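Local structure of peroxisomal catalase A (Saccharomyces cerevisiae, 1A4E) at residues G187-M195 and Y243-A251; K365-D373 and N379-L389. The protein breaks down hydrogen peroxide, produced by peroxisomal oxidases, into water and oxygen with a heme cofactor, probably shielding the cell from peroxide damage. All coordinates share one frame; numbering follows the deposited sequence.

Interaction 1: G187-M195 and Y243-A251; sequences GTPANYRSM and YCQQDLFEA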
# COMPACT_ATOMS: atom_id res chain seq x y z
N GLY B 187 -33.94 13.43 -9.33
CA GLY B 187 -32.64 12.88 -9.71
C GLY B 187 -31.57 13.94 -9.95
O GLY B 187 -30.39 13.62 -10.02
N THR B 188 -31.99 15.21 -10.09
CA THR B 188 -31.07 16.34 -10.21
C THR B 188 -31.47 17.45 -9.22
O THR B 188 -32.09 18.43 -9.63
CB THR B 188 -31.05 16.88 -11.68
OG1 THR B 188 -32.40 17.15 -12.04
CG2 THR B 188 -30.44 15.91 -12.68
N PRO B 189 -31.15 17.38 -7.91
CA PRO B 189 -31.46 18.41 -6.91
C PRO B 189 -30.82 19.75 -7.25
O PRO B 189 -29.81 19.81 -7.94
CB PRO B 189 -30.93 17.87 -5.60
CG PRO B 189 -30.79 16.40 -5.85
CD PRO B 189 -30.34 16.34 -7.29
N ALA B 190 -31.41 20.84 -6.76
CA ALA B 190 -30.88 22.19 -7.01
C ALA B 190 -29.58 22.44 -6.26
O ALA B 190 -28.75 23.26 -6.66
CB ALA B 190 -31.89 23.23 -6.57
N ASN B 191 -29.47 21.71 -5.15
CA ASN B 191 -28.32 21.70 -4.27
C ASN B 191 -28.53 20.68 -3.15
O ASN B 191 -29.59 20.05 -3.06
CB ASN B 191 -28.11 23.08 -3.68
CG ASN B 191 -29.31 23.70 -2.98
OD1 ASN B 191 -29.77 23.24 -1.95
ND2 ASN B 191 -29.86 24.76 -3.56
N TYR B 192 -27.53 20.50 -2.27
CA TYR B 192 -27.60 19.55 -1.16
C TYR B 192 -28.53 19.95 -0.02
O TYR B 192 -28.99 19.11 0.75
CB TYR B 192 -26.20 19.32 -0.60
CG TYR B 192 -25.27 18.60 -1.57
CD1 TYR B 192 -25.71 17.45 -2.24
CD2 TYR B 192 -23.97 19.08 -1.78
CE1 TYR B 192 -24.88 16.79 -3.12
CE2 TYR B 192 -23.12 18.41 -2.67
CZ TYR B 192 -23.59 17.27 -3.34
OH TYR B 192 -22.77 16.61 -4.23
N ARG B 193 -28.81 21.25 0.07
CA ARG B 193 -29.71 21.79 1.09
C ARG B 193 -31.18 21.60 0.73
O ARG B 193 -32.06 21.81 1.55
CB ARG B 193 -29.43 23.27 1.26
CG ARG B 193 -28.02 23.54 1.74
CD ARG B 193 -27.51 24.89 1.26
NE ARG B 193 -28.40 25.96 1.63
CZ ARG B 193 -28.86 26.84 0.74
NH1 ARG B 193 -28.54 26.79 -0.54
NH2 ARG B 193 -29.71 27.77 1.16
N SER B 194 -31.45 21.16 -0.50
CA SER B 194 -32.81 21.04 -1.00
C SER B 194 -33.22 19.61 -1.30
O SER B 194 -33.99 19.37 -2.24
CB SER B 194 -32.92 21.91 -2.25
OG SER B 194 -32.65 23.28 -1.98
N MET B 195 -32.72 18.64 -0.52
CA MET B 195 -33.05 17.23 -0.70
C MET B 195 -33.21 16.51 0.63
O MET B 195 -32.76 16.99 1.67
CB MET B 195 -31.96 16.50 -1.51
CG MET B 195 -30.56 16.65 -0.96
SD MET B 195 -29.32 15.64 -1.81
CE MET B 195 -28.51 14.99 -0.37
N TYR B 243 -20.85 23.46 -8.40
CA TYR B 243 -22.00 24.26 -8.03
C TYR B 243 -22.56 23.97 -6.64
O TYR B 243 -22.72 24.90 -5.85
CB TYR B 243 -23.06 24.04 -9.10
CG TYR B 243 -24.29 24.92 -8.95
CD1 TYR B 243 -24.25 26.27 -9.30
CD2 TYR B 243 -25.47 24.36 -8.45
CE1 TYR B 243 -25.39 27.06 -9.15
CE2 TYR B 243 -26.61 25.15 -8.30
CZ TYR B 243 -26.56 26.50 -8.65
OH TYR B 243 -27.69 27.27 -8.50
N CYS B 244 -22.84 22.69 -6.32
CA CYS B 244 -23.38 22.32 -5.03
C CYS B 244 -22.36 22.46 -3.90
O CYS B 244 -22.73 22.81 -2.79
CB CYS B 244 -23.90 20.89 -5.11
SG CYS B 244 -25.24 20.68 -6.31
N GLN B 245 -21.06 22.23 -4.17
CA GLN B 245 -20.00 22.45 -3.19
C GLN B 245 -19.92 23.93 -2.83
O GLN B 245 -19.83 24.29 -1.66
CB GLN B 245 -18.66 21.96 -3.78
CG GLN B 245 -17.36 22.36 -3.07
CD GLN B 245 -17.31 21.99 -1.60
OE1 GLN B 245 -17.49 20.84 -1.22
NE2 GLN B 245 -17.07 22.96 -0.71
N GLN B 246 -19.98 24.78 -3.85
CA GLN B 246 -19.97 26.21 -3.67
C GLN B 246 -21.20 26.68 -2.91
O GLN B 246 -21.11 27.55 -2.05
CB GLN B 246 -19.91 26.87 -5.02
CG GLN B 246 -19.76 28.36 -4.90
CD GLN B 246 -19.51 29.06 -6.21
OE1 GLN B 246 -19.53 30.29 -6.24
NE2 GLN B 246 -19.24 28.38 -7.32
N ASP B 247 -22.37 26.10 -3.23
CA ASP B 247 -23.61 26.44 -2.57
C ASP B 247 -23.58 26.13 -1.08
O ASP B 247 -23.95 26.98 -0.26
CB ASP B 247 -24.75 25.68 -3.25
CG ASP B 247 -26.09 25.89 -2.55
OD1 ASP B 247 -26.74 26.91 -2.76
OD2 ASP B 247 -26.46 25.04 -1.75
N LEU B 248 -23.12 24.92 -0.72
CA LEU B 248 -23.04 24.51 0.66
C LEU B 248 -22.04 25.34 1.44
O LEU B 248 -22.36 25.81 2.53
CB LEU B 248 -22.66 23.03 0.74
CG LEU B 248 -22.57 22.39 2.12
CD1 LEU B 248 -23.90 22.46 2.85
CD2 LEU B 248 -22.16 20.94 1.94
N PHE B 249 -20.86 25.57 0.84
CA PHE B 249 -19.80 26.34 1.49
C PHE B 249 -20.25 27.77 1.78
O PHE B 249 -20.11 28.23 2.91
CB PHE B 249 -18.53 26.41 0.62
CG PHE B 249 -17.35 26.95 1.41
CD1 PHE B 249 -16.58 26.06 2.17
CD2 PHE B 249 -17.06 28.32 1.42
CE1 PHE B 249 -15.53 26.55 2.95
CE2 PHE B 249 -16.01 28.80 2.20
CZ PHE B 249 -15.25 27.91 2.97
N GLU B 250 -20.78 28.46 0.77
CA GLU B 250 -21.24 29.83 0.95
C GLU B 250 -22.45 29.97 1.85
O GLU B 250 -22.51 30.95 2.59
CB GLU B 250 -21.56 30.44 -0.40
CG GLU B 250 -20.28 30.78 -1.15
CD GLU B 250 -20.45 31.28 -2.57
OE1 GLU B 250 -21.58 31.34 -3.07
OE2 GLU B 250 -19.45 31.59 -3.20
N ALA B 251 -23.39 29.02 1.86
CA ALA B 251 -24.54 29.10 2.75
C ALA B 251 -24.10 29.12 4.21
O ALA B 251 -24.52 29.99 4.97
CB ALA B 251 -25.45 27.90 2.53
O HOH W 1 -28.99 26.60 -5.83
O HOH W 2 -25.29 22.48 -1.78
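Helix 243-253 of the catalase domain meets the loop ahead of strand 197-198 through a salt bridge, Asp247 to Arg193. Arg193 NH1 lies 2.9 Å from Asp247 OD1 and donates a nearly straight hydrogen bond (166°) to Asp247 OD2 at 3.0 Å, in the guanidinium plane and on the syn lone pair of the carboxylate. A bend at chi3 (54°) helps to turn one guanidinium face over Ala251, whose CB is 3.6 Å from Arg193 NE, one helical turn beyond Asp247. With a leucine in place of Arg193, the Asp247 carboxylate would probably be left without its cationic mate. A water also binds the acid, donating to Asp247 OD2 at 2.8 Å and to Cys244 O while accepting from Tyr192 N. Deeper in, Cys244 CB makes a CH-pi contact 4.0 Å from the Tyr192 ring centroid, and Cys244 SG stands 4.8 Å from that centroid, 10° off the normal: a sulfur-aromatic contact. Tyr192 also stacks on Phe94 of strand 87-95, which ties the contact to the antiparallel catalase beta-barrel; its side chain is about 9 Å from the bound heme. A second water links Asn191 ND2, 3.0 Å away, with the Tyr243 hydroxyl.

Interaction 2: K365-D373 and N379-L389; sequences KFFNPAIRD and NGNFGSEPTYL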
# COMPACT_ATOMS: atom_id res chain seq x y z
N LYS B 365 -13.54 7.22 23.56
CA LYS B 365 -12.25 6.75 23.08
C LYS B 365 -12.06 5.26 22.83
O LYS B 365 -12.54 4.40 23.56
CB LYS B 365 -11.16 7.19 24.03
CG LYS B 365 -10.61 8.57 23.74
CD LYS B 365 -9.65 8.83 24.89
CE LYS B 365 -8.57 9.85 24.56
NZ LYS B 365 -7.75 10.09 25.74
N PHE B 366 -11.38 5.01 21.70
CA PHE B 366 -11.02 3.66 21.32
C PHE B 366 -10.03 3.07 22.32
O PHE B 366 -8.97 3.64 22.60
CB PHE B 366 -10.43 3.72 19.90
CG PHE B 366 -9.50 2.58 19.50
CD1 PHE B 366 -9.90 1.24 19.57
CD2 PHE B 366 -8.20 2.91 19.07
CE1 PHE B 366 -9.01 0.24 19.20
CE2 PHE B 366 -7.32 1.89 18.70
CZ PHE B 366 -7.72 0.56 18.78
N PHE B 367 -10.39 1.93 22.90
CA PHE B 367 -9.50 1.21 23.77
C PHE B 367 -9.80 -0.26 23.62
O PHE B 367 -10.87 -0.74 23.95
CB PHE B 367 -9.68 1.60 25.25
CG PHE B 367 -8.85 0.72 26.18
CD1 PHE B 367 -7.47 0.55 25.97
CD2 PHE B 367 -9.48 0.03 27.23
CE1 PHE B 367 -6.73 -0.31 26.79
CE2 PHE B 367 -8.73 -0.82 28.05
CZ PHE B 367 -7.36 -0.99 27.83
N ASN B 368 -8.82 -0.99 23.10
CA ASN B 368 -8.95 -2.41 22.98
C ASN B 368 -7.54 -2.98 23.02
O ASN B 368 -6.72 -2.67 22.15
CB ASN B 368 -9.64 -2.77 21.67
CG ASN B 368 -10.05 -4.23 21.64
OD1 ASN B 368 -9.26 -5.14 21.92
ND2 ASN B 368 -11.32 -4.49 21.32
N PRO B 369 -7.21 -3.84 23.99
CA PRO B 369 -5.89 -4.43 24.19
C PRO B 369 -5.34 -5.21 23.01
O PRO B 369 -4.14 -5.23 22.78
CB PRO B 369 -6.04 -5.31 25.42
CG PRO B 369 -7.17 -4.64 26.14
CD PRO B 369 -8.13 -4.32 25.02
N ALA B 370 -6.24 -5.84 22.25
CA ALA B 370 -5.84 -6.69 21.15
C ALA B 370 -5.88 -6.06 19.76
O ALA B 370 -5.52 -6.72 18.79
CB ALA B 370 -6.72 -7.93 21.16
N ILE B 371 -6.36 -4.81 19.62
CA ILE B 371 -6.32 -4.13 18.33
C ILE B 371 -5.09 -3.22 18.41
O ILE B 371 -5.13 -2.11 18.95
CB ILE B 371 -7.65 -3.34 18.12
CG1 ILE B 371 -8.81 -4.33 18.03
CG2 ILE B 371 -7.57 -2.49 16.85
CD1 ILE B 371 -10.21 -3.68 17.87
N ARG B 372 -3.96 -3.76 17.92
CA ARG B 372 -2.66 -3.10 18.02
C ARG B 372 -1.87 -3.10 16.72
O ARG B 372 -2.20 -3.80 15.75
CB ARG B 372 -1.78 -3.78 19.07
CG ARG B 372 -2.39 -4.00 20.44
CD ARG B 372 -2.67 -2.71 21.17
NE ARG B 372 -1.50 -2.18 21.85
CZ ARG B 372 -1.17 -2.57 23.09
NH1 ARG B 372 -1.88 -3.46 23.78
NH2 ARG B 372 -0.12 -2.00 23.69
N ASP B 373 -0.80 -2.30 16.73
CA ASP B 373 0.19 -2.18 15.67
C ASP B 373 -0.37 -1.73 14.32
O ASP B 373 -1.30 -0.93 14.29
CB ASP B 373 0.92 -3.54 15.54
CG ASP B 373 1.62 -4.09 16.79
OD1 ASP B 373 1.71 -3.40 17.81
OD2 ASP B 373 2.08 -5.22 16.74
N ASN B 379 -1.26 7.06 17.61
CA ASN B 379 -1.79 7.51 18.89
C ASN B 379 -1.06 6.95 20.11
O ASN B 379 -1.53 7.10 21.23
CB ASN B 379 -3.28 7.17 18.99
CG ASN B 379 -3.62 5.68 19.08
OD1 ASN B 379 -2.75 4.81 19.06
ND2 ASN B 379 -4.91 5.36 19.18
N GLY B 380 0.08 6.28 19.91
CA GLY B 380 0.85 5.72 21.01
C GLY B 380 0.72 4.21 21.15
O GLY B 380 1.47 3.61 21.92
N ASN B 381 -0.22 3.57 20.42
CA ASN B 381 -0.46 2.13 20.43
C ASN B 381 -0.66 1.54 21.84
O ASN B 381 -0.26 0.41 22.15
CB ASN B 381 0.71 1.45 19.70
CG ASN B 381 0.43 0.03 19.26
OD1 ASN B 381 -0.71 -0.40 19.15
ND2 ASN B 381 1.47 -0.76 19.00
N PHE B 382 -1.31 2.34 22.69
CA PHE B 382 -1.61 2.05 24.09
C PHE B 382 -0.40 1.79 24.98
O PHE B 382 -0.53 1.24 26.07
CB PHE B 382 -2.58 0.86 24.22
CG PHE B 382 -3.91 1.10 23.51
CD1 PHE B 382 -4.61 2.29 23.71
CD2 PHE B 382 -4.40 0.13 22.63
CE1 PHE B 382 -5.80 2.52 23.02
CE2 PHE B 382 -5.59 0.37 21.95
CZ PHE B 382 -6.28 1.56 22.14
N GLY B 383 0.79 2.21 24.53
CA GLY B 383 2.02 2.06 25.29
C GLY B 383 2.34 0.61 25.64
O GLY B 383 2.21 -0.31 24.82
N SER B 384 2.70 0.43 26.90
CA SER B 384 3.06 -0.88 27.40
C SER B 384 1.89 -1.77 27.82
O SER B 384 2.13 -2.86 28.36
CB SER B 384 4.03 -0.71 28.57
OG SER B 384 3.47 0.12 29.58
N GLU B 385 0.64 -1.34 27.58
CA GLU B 385 -0.56 -2.14 27.85
C GLU B 385 -0.45 -3.54 27.26
O GLU B 385 -0.03 -3.66 26.11
CB GLU B 385 -1.82 -1.56 27.23
CG GLU B 385 -2.52 -0.48 28.02
CD GLU B 385 -3.16 -0.95 29.31
OE1 GLU B 385 -3.85 -1.97 29.31
OE2 GLU B 385 -2.98 -0.27 30.32
N PRO B 386 -0.76 -4.60 28.01
CA PRO B 386 -0.85 -5.96 27.48
C PRO B 386 -1.66 -6.10 26.20
O PRO B 386 -2.67 -5.44 25.95
CB PRO B 386 -1.42 -6.74 28.64
CG PRO B 386 -0.74 -6.07 29.81
CD PRO B 386 -0.90 -4.60 29.46
N THR B 387 -1.17 -6.98 25.33
CA THR B 387 -1.83 -7.24 24.06
C THR B 387 -2.93 -8.30 24.15
O THR B 387 -3.31 -8.93 23.17
CB THR B 387 -0.73 -7.65 23.07
OG1 THR B 387 0.02 -8.66 23.74
CG2 THR B 387 0.13 -6.48 22.62
N TYR B 388 -3.44 -8.48 25.36
CA TYR B 388 -4.49 -9.44 25.65
C TYR B 388 -5.12 -9.00 26.98
O TYR B 388 -4.70 -8.01 27.59
CB TYR B 388 -3.89 -10.86 25.76
CG TYR B 388 -3.06 -11.11 27.03
CD1 TYR B 388 -1.88 -10.41 27.26
CD2 TYR B 388 -3.51 -12.05 27.96
CE1 TYR B 388 -1.16 -10.63 28.43
CE2 TYR B 388 -2.79 -12.28 29.13
CZ TYR B 388 -1.62 -11.57 29.35
OH TYR B 388 -0.91 -11.77 30.51
N LEU B 389 -6.11 -9.76 27.45
CA LEU B 389 -6.76 -9.44 28.71
C LEU B 389 -6.00 -10.09 29.87
O LEU B 389 -6.30 -11.19 30.34
CB LEU B 389 -8.21 -9.92 28.66
CG LEU B 389 -9.06 -9.41 27.49
CD1 LEU B 389 -10.42 -10.05 27.59
CD2 LEU B 389 -9.17 -7.89 27.52
O HOH W 3 -3.83 0.28 18.27
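Arg372 reaches from segment 365-373 into a ring of carbonyl oxygens, mostly those of 379-389. Its NH1 and NH2 both bond to Glu385 O, at 3.0 and 2.9 Å, coming from the same face of that carbonyl; NH1 also donates to Pro369 O at 3.0 Å, on a lone pair in the carbonyl plane. Weaker bonds run from NE and NH2 to Asn381 O and from NH1 to Pro386 O. Bends at chi2 and chi3 (-66° and -83°) curl the chain so that the guanidinium lies between Thr387 CG2 on one face and Phe382 CB on the other. Beside it, the Asn381 amide pairs with Asp373: its ND2 donates to Asp373 OD1 at 2.9 Å, while Asn381 OD1 accepts a nearly straight bond from Asp373 N at 3.1 Å. Beyond the polar centre is an aromatic cluster. The edge of Phe367 points at the face of Phe382 (planes at 88°, centroids 5.4 Å apart), and Phe366 meets Phe382 obliquely, CE2 to CZ 3.6 Å. Asx turns at Asn368 and Asn379 and beta turns of type I (368-371), type I' (380-383) and type II' (382-385) bend the two segments. Farther out, Glu385 forms salt bridges with Lys393 and with Arg6 of the third subunit, and Tyr388 OH bonds to Asp165 of the fourth subunit. Such coil without regular helix or strand, its curves fixed by buried side chains and its outside gripped by neighbouring subunits, is characteristic of the wrapping loop of catalase tetramers.

Interactions 1 and 2 share no element and do not touch: their centres are 42 Å apart and their nearest atoms about 27 Å, on opposite sides of the chain's centre. Both are buried, yet differently. The contact of 187-195 with 243-251 sits 16 Å from the chain's centre, close to the heme pocket, and sets a helix against a loop; that of 365-373 with 379-389 sits 31 Å out, joins coil to coil, and probably owes much of its burial to two other subunits. Each turns on an arginine, but Arg193 faces a carboxylate whereas Arg372 faces neutral backbone carbonyls. Two waters bridge the former beside its salt bridge; the latter has one, weakly bonded to Asn381, and relies more on direct bonds and phenylalanines.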